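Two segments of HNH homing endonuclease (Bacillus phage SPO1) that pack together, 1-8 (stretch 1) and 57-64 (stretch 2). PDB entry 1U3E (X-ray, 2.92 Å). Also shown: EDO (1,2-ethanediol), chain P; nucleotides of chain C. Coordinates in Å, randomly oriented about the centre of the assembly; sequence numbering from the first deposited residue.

Stretch 1, residues 1-8: MEWKDIKG
Stretch 2, residues 57-64: RLVAIHFC

The contact is organised around one buried histidine on a helix that reads the backbone of an extended segment. The ring of His-62 is bonded at both nitrogens: ND1 donates to the carbonyl O of Leu-58, one turn earlier, at 2.7 Å (N-H...acceptor angle 162°), and NE2 accepts from the backbone N of Lys-7 at 3.0 Å and 168°. The first bond fixes the ring against its own helix and leaves NE2 as the acceptor, so the proton pattern follows from the partners. Lys-7 N lies at the ring edge, near its plane, where the NE2 lone pair is directed. The rotamer that achieves this is chi1 -64° (m) with chi2 80°; CA-to-CB points sideways, and the end of the side chain comes nearer to stretch 1.

A second hydrogen bond across the contact exchanges the roles: a side chain of stretch 1 now donates to helix backbone. Lys-4 NZ donates to His-62 O at 3.0 Å. Its CA-to-CB bond points toward the helix; chi1 lies between wells at -98° and chi2 to chi4 are all t, and this extended reach brings Lys-4 CD to 4.2 Å from His-62 CB. His-62 O also receives a weak hydrogen bond from O1 of the ethanediol, at 3.0 Å. The diol, probably from the crystallisation liquor, takes a further weak bond at O2 from Lys-7 NZ, at 3.4 Å. Lys-7 has chi1 m and the rest t; its CG is 3.6 Å from His-62 NE2.

To build the frame, set Trp-3 (phi/psi -120/140) and Lys-4 (-136/154) in strand conformation, with Asp-5 at -81/128. Ile-6 (-60/112) and Lys-7 (-52/133) continue as loop, and Gly-8 turns to 86/1, where a CB would be jammed against the preceding carbonyl O. The helix enters from earlier in the chain and runs through Arg-57 to His-62, with Phe-63 at -121/20. Its axis crosses that of the strand at 90°, with a closest approach of 9.5 Å. Register is set by CA pairs: Lys-4 CA to His-62 CA at 7.0 Å and Ile-6 CA to Leu-58 CA at 7.6 Å. Within stretch 2, Ile-61 N bonds Arg-57 O at 2.6 Å and Phe-63 N bonds Val-59 O at 2.7 Å.

Apolar packing adds to these bonds. Ile-6 CA is 3.5 Å from His-62 NE2, and Ile-6 CG2 meets Leu-58 CD2 at 4.4 Å; both side chains are chi1 m, chi2 t. Phe-63 (chi1 -47°, chi2 95°) brings its ring tip to the backbone just before the strand, CZ lying 3.6 Å from Glu-2 O, and to Lys-4, whose CB is 3.9 Å from the same Phe-63 CZ. Trp-3 and Asp-5 point away, while Lys-4 between them points toward the helix, the alternation expected of extended backbone.

Farther out, Arg-57 does not touch stretch 1; its NE donates to OP1 of DT2 at 3.0 Å, a phosphate contact fitting a homing endonuclease.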

# COMPACT_ATOMS: atom_id res chain seq x y z
N MET D 1 -34.65 -3.85 -7.76
CA MET D 1 -33.25 -3.44 -8.12
C MET D 1 -33.26 -2.04 -8.73
O MET D 1 -33.73 -1.84 -9.86
CB MET D 1 -32.65 -4.45 -9.10
CG MET D 1 -31.24 -4.11 -9.52
SD MET D 1 -30.62 -5.08 -10.89
CE MET D 1 -29.97 -6.54 -10.04
N GLU D 2 -32.73 -1.08 -7.99
CA GLU D 2 -32.68 0.31 -8.44
C GLU D 2 -31.59 0.64 -9.45
O GLU D 2 -30.44 0.21 -9.32
CB GLU D 2 -32.52 1.23 -7.23
CG GLU D 2 -33.71 1.24 -6.30
CD GLU D 2 -34.99 1.64 -7.00
OE1 GLU D 2 -34.93 2.51 -7.90
OE2 GLU D 2 -36.06 1.09 -6.65
N TRP D 3 -31.98 1.43 -10.46
CA TRP D 3 -31.06 1.88 -11.50
C TRP D 3 -30.95 3.40 -11.54
O TRP D 3 -31.95 4.12 -11.39
CB TRP D 3 -31.52 1.42 -12.88
CG TRP D 3 -31.36 -0.04 -13.18
CD1 TRP D 3 -32.32 -1.00 -13.10
CD2 TRP D 3 -30.20 -0.69 -13.70
NE1 TRP D 3 -31.83 -2.20 -13.54
CE2 TRP D 3 -30.53 -2.04 -13.91
CE3 TRP D 3 -28.90 -0.26 -14.01
CZ2 TRP D 3 -29.62 -2.96 -14.42
CZ3 TRP D 3 -28.00 -1.18 -14.51
CH2 TRP D 3 -28.36 -2.52 -14.71
N LYS D 4 -29.74 3.89 -11.75
CA LYS D 4 -29.49 5.32 -11.84
C LYS D 4 -28.55 5.55 -13.01
O LYS D 4 -27.80 4.66 -13.38
CB LYS D 4 -28.86 5.84 -10.55
CG LYS D 4 -29.84 6.48 -9.59
CD LYS D 4 -29.13 7.11 -8.42
CE LYS D 4 -30.10 7.84 -7.53
NZ LYS D 4 -29.44 8.46 -6.35
N ASP D 5 -28.60 6.73 -13.60
CA ASP D 5 -27.71 7.03 -14.71
C ASP D 5 -26.33 7.42 -14.21
O ASP D 5 -26.20 8.32 -13.38
CB ASP D 5 -28.29 8.16 -15.55
CG ASP D 5 -29.41 7.69 -16.43
OD1 ASP D 5 -29.13 6.92 -17.36
OD2 ASP D 5 -30.57 8.09 -16.18
N ILE D 6 -25.31 6.76 -14.74
CA ILE D 6 -23.94 7.06 -14.33
C ILE D 6 -23.61 8.51 -14.63
O ILE D 6 -23.51 8.92 -15.79
CB ILE D 6 -22.93 6.11 -15.01
CG1 ILE D 6 -23.25 4.66 -14.62
CG2 ILE D 6 -21.50 6.46 -14.59
CD1 ILE D 6 -22.26 3.65 -15.11
N LYS D 7 -23.44 9.29 -13.58
CA LYS D 7 -23.12 10.70 -13.73
C LYS D 7 -21.93 10.87 -14.64
O LYS D 7 -20.92 10.17 -14.50
CB LYS D 7 -22.83 11.33 -12.36
CG LYS D 7 -24.04 11.37 -11.42
CD LYS D 7 -23.66 11.82 -10.02
CE LYS D 7 -24.80 11.61 -9.04
NZ LYS D 7 -24.34 11.72 -7.62
N GLY D 8 -22.04 11.80 -15.59
CA GLY D 8 -20.95 12.06 -16.49
C GLY D 8 -20.96 11.14 -17.67
O GLY D 8 -20.08 11.21 -18.52
N ARG D 57 -17.24 1.63 -6.49
CA ARG D 57 -17.24 3.07 -6.30
C ARG D 57 -18.47 3.62 -7.00
O ARG D 57 -19.17 4.50 -6.48
CB ARG D 57 -16.00 3.73 -6.90
CG ARG D 57 -14.74 3.55 -6.13
CD ARG D 57 -13.87 4.77 -6.31
NE ARG D 57 -13.68 5.46 -5.04
CZ ARG D 57 -13.72 6.78 -4.89
NH1 ARG D 57 -13.93 7.56 -5.94
NH2 ARG D 57 -13.54 7.31 -3.69
N LEU D 58 -18.74 3.11 -8.20
CA LEU D 58 -19.89 3.56 -8.96
C LEU D 58 -21.18 3.34 -8.17
O LEU D 58 -22.07 4.20 -8.17
CB LEU D 58 -19.97 2.83 -10.31
CG LEU D 58 -18.82 3.07 -11.29
CD1 LEU D 58 -19.01 2.19 -12.49
CD2 LEU D 58 -18.77 4.51 -11.72
N VAL D 59 -21.28 2.21 -7.49
CA VAL D 59 -22.48 1.94 -6.71
C VAL D 59 -22.54 2.95 -5.58
O VAL D 59 -23.50 3.71 -5.45
CB VAL D 59 -22.47 0.50 -6.14
CG1 VAL D 59 -23.73 0.26 -5.33
CG2 VAL D 59 -22.39 -0.50 -7.28
N ALA D 60 -21.48 2.97 -4.78
CA ALA D 60 -21.39 3.89 -3.66
C ALA D 60 -21.67 5.34 -4.08
O ALA D 60 -22.43 6.05 -3.42
CB ALA D 60 -20.02 3.79 -3.03
N ILE D 61 -21.07 5.78 -5.17
CA ILE D 61 -21.28 7.15 -5.62
C ILE D 61 -22.73 7.44 -5.93
O ILE D 61 -23.20 8.55 -5.71
CB ILE D 61 -20.43 7.47 -6.87
CG1 ILE D 61 -18.98 7.72 -6.47
CG2 ILE D 61 -20.99 8.71 -7.58
CD1 ILE D 61 -18.04 7.91 -7.63
N HIS D 62 -23.45 6.45 -6.42
CA HIS D 62 -24.83 6.70 -6.78
C HIS D 62 -25.88 6.32 -5.74
O HIS D 62 -26.94 6.96 -5.67
CB HIS D 62 -25.12 6.06 -8.13
CG HIS D 62 -24.33 6.64 -9.26
ND1 HIS D 62 -23.02 6.30 -9.52
CD2 HIS D 62 -24.65 7.59 -10.18
CE1 HIS D 62 -22.56 7.01 -10.53
NE2 HIS D 62 -23.53 7.81 -10.95
N PHE D 63 -25.60 5.32 -4.92
CA PHE D 63 -26.59 4.89 -3.93
C PHE D 63 -26.15 4.96 -2.47
O PHE D 63 -26.75 4.31 -1.63
CB PHE D 63 -27.04 3.45 -4.22
CG PHE D 63 -27.40 3.20 -5.66
CD1 PHE D 63 -26.46 2.67 -6.53
CD2 PHE D 63 -28.66 3.50 -6.14
CE1 PHE D 63 -26.78 2.42 -7.86
CE2 PHE D 63 -28.99 3.26 -7.47
CZ PHE D 63 -28.04 2.72 -8.33
N CYS D 64 -25.13 5.75 -2.15
CA CYS D 64 -24.67 5.83 -0.77
C CYS D 64 -24.37 7.23 -0.25
O CYS D 64 -23.42 7.86 -0.70
CB CYS D 64 -23.43 4.96 -0.60
SG CYS D 64 -23.73 3.22 -0.78
C1 EDO P . -26.40 10.14 -2.93
O1 EDO P . -26.42 8.74 -3.29
C2 EDO P . -27.23 10.96 -3.97
O2 EDO P . -26.64 10.79 -5.31
P DT C 2 -11.65 2.84 -2.98
OP1 DT C 2 -12.65 3.90 -2.68
OP2 DT C 2 -12.17 1.54 -3.47
O5' DT C 2 -10.48 3.41 -3.92
C5' DT C 2 -9.90 4.69 -3.60
C4' DT C 2 -8.91 5.11 -4.67
O4' DT C 2 -7.72 4.32 -4.49
C3' DT C 2 -9.36 4.90 -6.11
O3' DT C 2 -9.92 6.03 -6.72
C2' DT C 2 -8.05 4.64 -6.81
C1' DT C 2 -7.14 4.12 -5.75
N1 DT C 2 -6.85 2.72 -5.95
C2 DT C 2 -5.72 2.50 -6.68
O2 DT C 2 -5.02 3.37 -7.17
N3 DT C 2 -5.45 1.18 -6.83
C4 DT C 2 -6.16 0.11 -6.36
O4 DT C 2 -5.78 -1.03 -6.61
C5 DT C 2 -7.32 0.44 -5.60
C7 DT C 2 -8.15 -0.67 -5.02
C6 DT C 2 -7.62 1.73 -5.43
P DT C 3 -10.58 5.87 -8.16
OP1 DT C 3 -11.57 6.96 -8.31
OP2 DT C 3 -11.05 4.48 -8.32
O5' DT C 3 -9.39 6.11 -9.22
C5' DT C 3 -8.65 7.34 -9.18
C4' DT C 3 -7.44 7.23 -10.07
O4' DT C 3 -6.58 6.14 -9.62
C3' DT C 3 -7.76 6.93 -11.54
O3' DT C 3 -7.55 8.11 -12.30
C2' DT C 3 -6.70 5.95 -12.01
C1' DT C 3 -6.02 5.48 -10.74
N1 DT C 3 -6.11 4.03 -10.56
C2 DT C 3 -5.06 3.28 -11.04
O2 DT C 3 -4.09 3.78 -11.58
N3 DT C 3 -5.19 1.92 -10.86
C4 DT C 3 -6.25 1.26 -10.26
O4 DT C 3 -6.22 0.03 -10.17
C5 DT C 3 -7.32 2.11 -9.79
C7 DT C 3 -8.53 1.48 -9.15
C6 DT C 3 -7.20 3.43 -9.96